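Local coordinates for protein (S)-imine reductase (Streptomyces sp. GF3546, PDB 4OQY) that reduces imines to amines with S selectivity, probably drawing hydride from NADPH bound at its Rossmann-type domain, at residues D140-D143 with A144-T148; L49-T52 with V53-L57; P123-I126 with G127-E130. All coordinates share one frame; numbering follows the deposited sequence.

Interaction 1 of 3, residues D140-D143 with A144-T148; sequences DVFD and AHEDT
Ala144 hands its backbone N-H to Asp140 O, one turn back along helix 139-149, which packs one side on the sheet. The bond from Ala144 N to Asp140 O is 3.1 Å long. His145 comes next, where the regular pattern slackens. His145 N makes a weak bond to Val141 O and a second one, 3.2 Å long, to Phe142 O. At the edge of the imidazole, His145 CD2 rests 3.3 Å from Val141 O, which lies near the plane of the ring. Beyond it the ring and Val141 turn to the sheet, where both side chains touch Val88. Glu146 N gives Phe142 O a bent, weak bond. The Glu146 side chain departs with CG anti to the backbone N (chi1 -175°) and stays extended, which carries it across the Phe142 ring. Glu146 CB stands over one face, 4.3 Å from the centroid of the Phe142 ring, as a CH-pi contact. Glu146 CG and CD come against CE2 and CZ of Phe142, with Phe142 CE2 3.6 Å from Glu146 CD. The far end brings Glu146 OE1 to 4.0 Å from Asp143 OD1. These two carboxylates probably repel each other, and the salt bridge of Asp143 OD2 to Lys139 NZ would ease that. The aliphatic part of Glu146 thus lies on the Phe142 ring and its carboxylate at the ring's end, beside an acidic outer edge, with helix bonds that are partly weak.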
loop_
_atom_site.group_PDB
_atom_site.type_symbol
_atom_site.label_atom_id
_atom_site.label_comp_id
_atom_site.label_asym_id
_atom_site.label_seq_id
_atom_site.Cartn_x
_atom_site.Cartn_y
_atom_site.Cartn_z
ATOM N N ASP B 140 7.022 24.438 -25.226
ATOM C CA ASP B 140 8.182 24.886 -26.010
ATOM C C ASP B 140 9.428 24.977 -25.126
ATOM O O ASP B 140 10.525 24.567 -25.519
ATOM C CB ASP B 140 7.899 26.204 -26.752
ATOM C CG ASP B 140 7.577 27.360 -25.827
ATOM O OD1 ASP B 140 7.107 27.133 -24.685
ATOM O OD2 ASP B 140 7.790 28.514 -26.252
ATOM N N VAL B 141 9.234 25.445 -23.899
ATOM C CA VAL B 141 10.309 25.513 -22.925
ATOM C C VAL B 141 10.774 24.097 -22.544
ATOM O O VAL B 141 11.966 23.842 -22.456
ATOM C CB VAL B 141 9.859 26.273 -21.650
ATOM C CG1 VAL B 141 10.964 26.280 -20.606
ATOM C CG2 VAL B 141 9.407 27.699 -21.982
ATOM N N PHE B 142 9.834 23.183 -22.315
ATOM C CA PHE B 142 10.192 21.816 -21.992
ATOM C C PHE B 142 11.027 21.214 -23.114
ATOM O O PHE B 142 12.070 20.648 -22.842
ATOM C CB PHE B 142 8.970 20.934 -21.729
ATOM C CG PHE B 142 9.308 19.482 -21.537
ATOM C CD1 PHE B 142 9.762 19.022 -20.307
ATOM C CD2 PHE B 142 9.220 18.580 -22.598
ATOM C CE1 PHE B 142 10.092 17.687 -20.127
ATOM C CE2 PHE B 142 9.548 17.244 -22.428
ATOM C CZ PHE B 142 9.985 16.794 -21.188
ATOM N N ASP B 143 10.587 21.337 -24.363
ATOM C CA ASP B 143 11.319 20.709 -25.482
ATOM C C ASP B 143 12.728 21.263 -25.637
ATOM O O ASP B 143 13.653 20.525 -25.940
ATOM C CB ASP B 143 10.577 20.869 -26.804
ATOM C CG ASP B 143 9.246 20.169 -26.811
ATOM O OD1 ASP B 143 9.055 19.190 -26.059
ATOM O OD2 ASP B 143 8.364 20.614 -27.554
ATOM N N ALA B 144 12.880 22.563 -25.418
ATOM C CA ALA B 144 14.185 23.225 -25.479
ATOM C C ALA B 144 15.208 22.679 -24.462
ATOM O O ALA B 144 16.397 22.658 -24.749
ATOM C CB ALA B 144 14.013 24.738 -25.312
ATOM N N HIS B 145 14.764 22.218 -23.295
ATOM C CA HIS B 145 15.699 21.743 -22.263
ATOM C C HIS B 145 15.594 20.266 -21.928
ATOM O O HIS B 145 16.336 19.765 -21.070
ATOM C CB HIS B 145 15.526 22.584 -21.007
ATOM C CG HIS B 145 15.775 24.032 -21.255
ATOM N ND1 HIS B 145 17.043 24.563 -21.279
ATOM C CD2 HIS B 145 14.936 25.039 -21.587
ATOM C CE1 HIS B 145 16.974 25.849 -21.567
ATOM N NE2 HIS B 145 15.703 26.168 -21.742
ATOM N N GLU B 146 14.699 19.572 -22.628
ATOM C CA GLU B 146 14.425 18.155 -22.385
ATOM C C GLU B 146 15.695 17.317 -22.450
ATOM O O GLU B 146 15.879 16.431 -21.626
ATOM C CB GLU B 146 13.399 17.624 -23.394
ATOM C CG GLU B 146 12.950 16.193 -23.150
ATOM C CD GLU B 146 12.102 15.600 -24.279
ATOM O OE1 GLU B 146 11.700 16.334 -25.219
ATOM O OE2 GLU B 146 11.861 14.365 -24.252
ATOM N N ASP B 147 16.560 17.610 -23.416
ATOM C CA ASP B 147 17.792 16.839 -23.591
ATOM C C ASP B 147 18.722 17.009 -22.392
ATOM O O ASP B 147 19.425 16.082 -22.033
ATOM C CB ASP B 147 18.514 17.237 -24.887
ATOM C CG ASP B 147 17.940 16.546 -26.123
ATOM O OD1 ASP B 147 16.907 15.837 -26.020
ATOM O OD2 ASP B 147 18.547 16.681 -27.214
ATOM N N THR B 148 18.703 18.169 -21.740
ATOM C CA THR B 148 19.470 18.340 -20.511
ATOM C C THR B 148 18.782 17.675 -19.303
ATOM O O THR B 148 19.412 16.978 -18.513
ATOM C CB THR B 148 19.709 19.825 -20.244
ATOM O OG1 THR B 148 20.391 20.407 -21.363
ATOM C CG2 THR B 148 20.518 20.017 -18.990
#

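Interaction 2 of 3, residues L49-T52 with V53-L57; sequences LAPT and VEDAL
Thr52 caps helix 53-58, and its hydroxyl is used twice by Asp55. Thr52 OG1 accepts from Asp55 N at 3.2 Å with a nearly straight N-H line of 160°. Thr52 OG1 also donates to Asp55 OD2, 2.8 Å away, meeting that oxygen from above the carboxylate plane. The torsion explains the reach: OG1 stands between the backbone N and the carbonyl carbon (chi1 61°), facing the first turn. Thr52 O takes the N-H of Ala56 N at 3.1 Å, the first bond of the helix pattern. A valine in place of Thr52 would probably leave Asp55 N without its capping acceptor and the Asp55 carboxylate without its hydroxyl partner. The tight, buried side is small and apolar. Ala50 CB lies 3.5 Å from Ala56 N, and the two methyl carbons, Ala50 CB and Ala56 CB, are 3.8 Å apart. The outer side is polar and more exposed. There Pro51 CG touches Asp55 OD2 at 3.4 Å, the two side chains crossing at about a right angle. Glu54 bends at chi2 (92°) and folds back, bringing Glu54 OE1 to 3.4 Å from Thr52 CB. The turn carries the chain from the edge strand 48-49 into the helix. Val53 and Ala56 pack on Trp32 of strand 29-32. The Val53 side chain is about 6 Å from that of Arg34, an NADPH-binding residue. Ala50 bonds through its backbone to Val31. Ala56 O takes a hydrogen bond from Thr7 OG1, and Leu57 leans on Val80 in a neighbouring loop.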
loop_
_atom_site.group_PDB
_atom_site.type_symbol
_atom_site.label_atom_id
_atom_site.label_comp_id
_atom_site.label_asym_id
_atom_site.label_seq_id
_atom_site.Cartn_x
_atom_site.Cartn_y
_atom_site.Cartn_z
ATOM N N LEU B 49 31.596 26.479 -7.856
ATOM C CA LEU B 49 30.794 27.052 -6.772
ATOM C C LEU B 49 30.654 28.546 -6.976
ATOM O O LEU B 49 31.630 29.266 -6.959
ATOM C CB LEU B 49 31.432 26.772 -5.424
ATOM C CG LEU B 49 30.727 27.398 -4.227
ATOM C CD1 LEU B 49 29.291 26.896 -4.071
ATOM C CD2 LEU B 49 31.536 27.128 -2.966
ATOM N N ALA B 50 29.428 29.005 -7.195
ATOM C CA ALA B 50 29.177 30.426 -7.332
ATOM C C ALA B 50 29.315 31.087 -5.953
ATOM O O ALA B 50 28.868 30.529 -4.971
ATOM C CB ALA B 50 27.773 30.651 -7.878
ATOM N N PRO B 51 29.909 32.285 -5.882
ATOM C CA PRO B 51 30.025 32.962 -4.592
ATOM C C PRO B 51 28.689 33.541 -4.052
ATOM O O PRO B 51 28.588 33.800 -2.859
ATOM C CB PRO B 51 31.047 34.078 -4.863
ATOM C CG PRO B 51 30.980 34.306 -6.326
ATOM C CD PRO B 51 30.695 32.959 -6.935
ATOM N N THR B 52 27.705 33.728 -4.927
ATOM C CA THR B 52 26.383 34.259 -4.536
ATOM C C THR B 52 25.318 33.621 -5.411
ATOM O O THR B 52 25.609 33.121 -6.502
ATOM C CB THR B 52 26.241 35.797 -4.743
ATOM O OG1 THR B 52 26.415 36.125 -6.123
ATOM C CG2 THR B 52 27.231 36.611 -3.917
ATOM N N VAL B 53 24.066 33.766 -4.991
ATOM C CA VAL B 53 22.933 33.269 -5.748
ATOM C C VAL B 53 22.853 33.963 -7.082
ATOM O O VAL B 53 22.613 33.316 -8.106
ATOM C CB VAL B 53 21.595 33.464 -5.001
ATOM C CG1 VAL B 53 20.438 33.040 -5.885
ATOM C CG2 VAL B 53 21.593 32.631 -3.732
ATOM N N GLU B 54 23.063 35.273 -7.086
ATOM C CA GLU B 54 23.084 36.047 -8.328
ATOM C C GLU B 54 24.022 35.436 -9.376
ATOM O O GLU B 54 23.676 35.309 -10.555
ATOM C CB GLU B 54 23.545 37.483 -8.053
ATOM C CG GLU B 54 22.536 38.355 -7.332
ATOM C CD GLU B 54 22.671 38.342 -5.813
ATOM O OE1 GLU B 54 23.306 37.424 -5.253
ATOM O OE2 GLU B 54 22.116 39.273 -5.169
ATOM N N ASP B 55 25.228 35.115 -8.939
ATOM C CA ASP B 55 26.256 34.554 -9.852
ATOM C C ASP B 55 25.861 33.174 -10.378
ATOM O O ASP B 55 26.122 32.836 -11.550
ATOM C CB ASP B 55 27.620 34.513 -9.152
ATOM C CG ASP B 55 28.185 35.903 -8.904
ATOM O OD1 ASP B 55 28.143 36.721 -9.838
ATOM O OD2 ASP B 55 28.629 36.220 -7.766
ATOM N N ALA B 56 25.212 32.381 -9.521
ATOM C CA ALA B 56 24.643 31.093 -9.941
ATOM C C ALA B 56 23.595 31.275 -11.044
ATOM O O ALA B 56 23.556 30.534 -12.029
ATOM C CB ALA B 56 24.038 30.362 -8.739
ATOM N N LEU B 57 22.731 32.273 -10.856
ATOM C CA LEU B 57 21.665 32.523 -11.785
ATOM C C LEU B 57 22.181 33.073 -13.068
ATOM O O LEU B 57 21.723 32.667 -14.134
ATOM C CB LEU B 57 20.659 33.521 -11.212
ATOM C CG LEU B 57 19.845 33.004 -10.044
ATOM C CD1 LEU B 57 18.963 34.120 -9.522
ATOM C CD2 LEU B 57 19.000 31.814 -10.448
#

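Interaction 3 of 3, residues P123-I126 with G127-E130; sequences PPLI and GKPE
This is a surface type II beta turn, Leu125 to Lys128, in the loop that joins strand 113-119 to the antiparallel strand 132-136. Lys128 N closes it with a hydrogen bond to Leu125 O, 3.0 Å long. Leu125 O also takes a bond from Ser131 OG. Gly127 holds the third position with phi 82° and psi 0°. A side chain there would press against Ile126 O, so these angles call for glycine. The Lys128 side chain doubles back over the turn. CG lies beside the backbone N (chi1 -54°), and further bends at chi2 and chi4 swing the ammonium toward the preceding 3-10 turn. Lys128 CB passes 3.4 Å from Leu125 O, and Lys128 CG is at 3.6 Å from the same oxygen. Lys128 NZ ends 3.2 Å from Pro124 O, a weak hydrogen bond. Leu125 CD2 is 4.4 Å from Lys128 CG, a loose touch. Ile126 turns inward instead, packing on Met14 and Thr21 of helix 13-24. Met14 binds NADPH. The Ile126 side chain lies about 4 Å from that of Met14, so the turn probably backs the cofactor site. The lysine charge rests on a carbonyl, with no acidic mate within the turn. The hold on NZ is probably modest, and the shape of the turn probably rests more on the Lys128 N to Leu125 O bond and on Gly127.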
loop_
_atom_site.group_PDB
_atom_site.type_symbol
_atom_site.label_atom_id
_atom_site.label_comp_id
_atom_site.label_asym_id
_atom_site.label_seq_id
_atom_site.Cartn_x
_atom_site.Cartn_y
_atom_site.Cartn_z
ATOM N N PRO B 123 17.551 9.887 -4.168
ATOM C CA PRO B 123 18.802 10.299 -4.795
ATOM C C PRO B 123 19.680 9.208 -5.409
ATOM O O PRO B 123 20.230 9.448 -6.474
ATOM C CB PRO B 123 19.543 10.997 -3.662
ATOM C CG PRO B 123 18.454 11.554 -2.826
ATOM C CD PRO B 123 17.381 10.515 -2.843
ATOM N N PRO B 124 19.806 8.021 -4.774
ATOM C CA PRO B 124 20.693 7.047 -5.429
ATOM C C PRO B 124 20.209 6.536 -6.786
ATOM O O PRO B 124 20.984 5.881 -7.477
ATOM C CB PRO B 124 20.797 5.889 -4.422
ATOM C CG PRO B 124 19.793 6.137 -3.363
ATOM C CD PRO B 124 19.395 7.584 -3.427
ATOM N N LEU B 125 18.960 6.825 -7.174
ATOM C CA LEU B 125 18.450 6.380 -8.476
ATOM C C LEU B 125 18.514 7.436 -9.567
ATOM O O LEU B 125 18.236 7.139 -10.740
ATOM C CB LEU B 125 17.031 5.810 -8.361
ATOM C CG LEU B 125 16.885 4.526 -7.531
ATOM C CD1 LEU B 125 15.499 3.948 -7.748
ATOM C CD2 LEU B 125 17.936 3.479 -7.876
ATOM N N ILE B 126 18.950 8.637 -9.209
ATOM C CA ILE B 126 19.195 9.675 -10.200
ATOM C C ILE B 126 20.266 9.143 -11.143
ATOM O O ILE B 126 21.237 8.554 -10.698
ATOM C CB ILE B 126 19.667 10.974 -9.536
ATOM C CG1 ILE B 126 18.535 11.571 -8.695
ATOM C CG2 ILE B 126 20.141 11.993 -10.565
ATOM C CD1 ILE B 126 17.316 11.996 -9.491
ATOM N N GLY B 127 20.086 9.340 -12.443
ATOM C CA GLY B 127 21.062 8.857 -13.422
ATOM C C GLY B 127 20.922 7.390 -13.793
ATOM O O GLY B 127 21.716 6.881 -14.574
ATOM N N LYS B 128 19.943 6.694 -13.213
ATOM C CA LYS B 128 19.688 5.312 -13.576
ATOM C C LYS B 128 18.542 5.214 -14.568
ATOM O O LYS B 128 17.606 6.042 -14.537
ATOM C CB LYS B 128 19.441 4.423 -12.351
ATOM C CG LYS B 128 20.544 4.475 -11.302
ATOM C CD LYS B 128 21.932 4.335 -11.901
ATOM C CE LYS B 128 22.982 3.951 -10.864
ATOM N NZ LYS B 128 23.041 4.931 -9.745
ATOM N N PRO B 129 18.603 4.195 -15.448
ATOM C CA PRO B 129 17.704 4.065 -16.601
ATOM C C PRO B 129 16.220 4.012 -16.279
ATOM O O PRO B 129 15.418 4.576 -17.017
ATOM C CB PRO B 129 18.130 2.733 -17.229
ATOM C CG PRO B 129 19.544 2.535 -16.799
ATOM C CD PRO B 129 19.570 3.080 -15.400
ATOM N N GLU B 130 15.848 3.349 -15.193
ATOM C CA GLU B 130 14.439 3.181 -14.878
ATOM C C GLU B 130 13.847 4.380 -14.084
ATOM O O GLU B 130 12.671 4.386 -13.739
ATOM C CB GLU B 130 14.207 1.801 -14.232
ATOM C CG GLU B 130 14.264 0.640 -15.249
ATOM C CD GLU B 130 14.919 -0.669 -14.760
ATOM O OE1 GLU B 130 14.362 -1.295 -13.831
ATOM O OE2 GLU B 130 15.959 -1.117 -15.338
#

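Overall arrangement
All three contacts lie in the Rossmann-type N-terminal region and follow one another along the chain; none nests or crosses. Interaction 2 comes first, closing the turn between edge strand 48-49 and helix 53-58. Interaction 3 follows, in the loop between strands 113-119 and 132-136, beside helix 13-24. Interaction 1 comes last, inside helix 139-149, which links strand 132-136 to strand 154-157 at the far edge of the sheet. Strand 132-136 leads from interaction 3 into interaction 1; their centres are about 20 Å apart. The centres of interactions 2 and 3 are about 27 Å apart. The nearest atoms of any two are at least about 9 Å apart; the common sheet joins them.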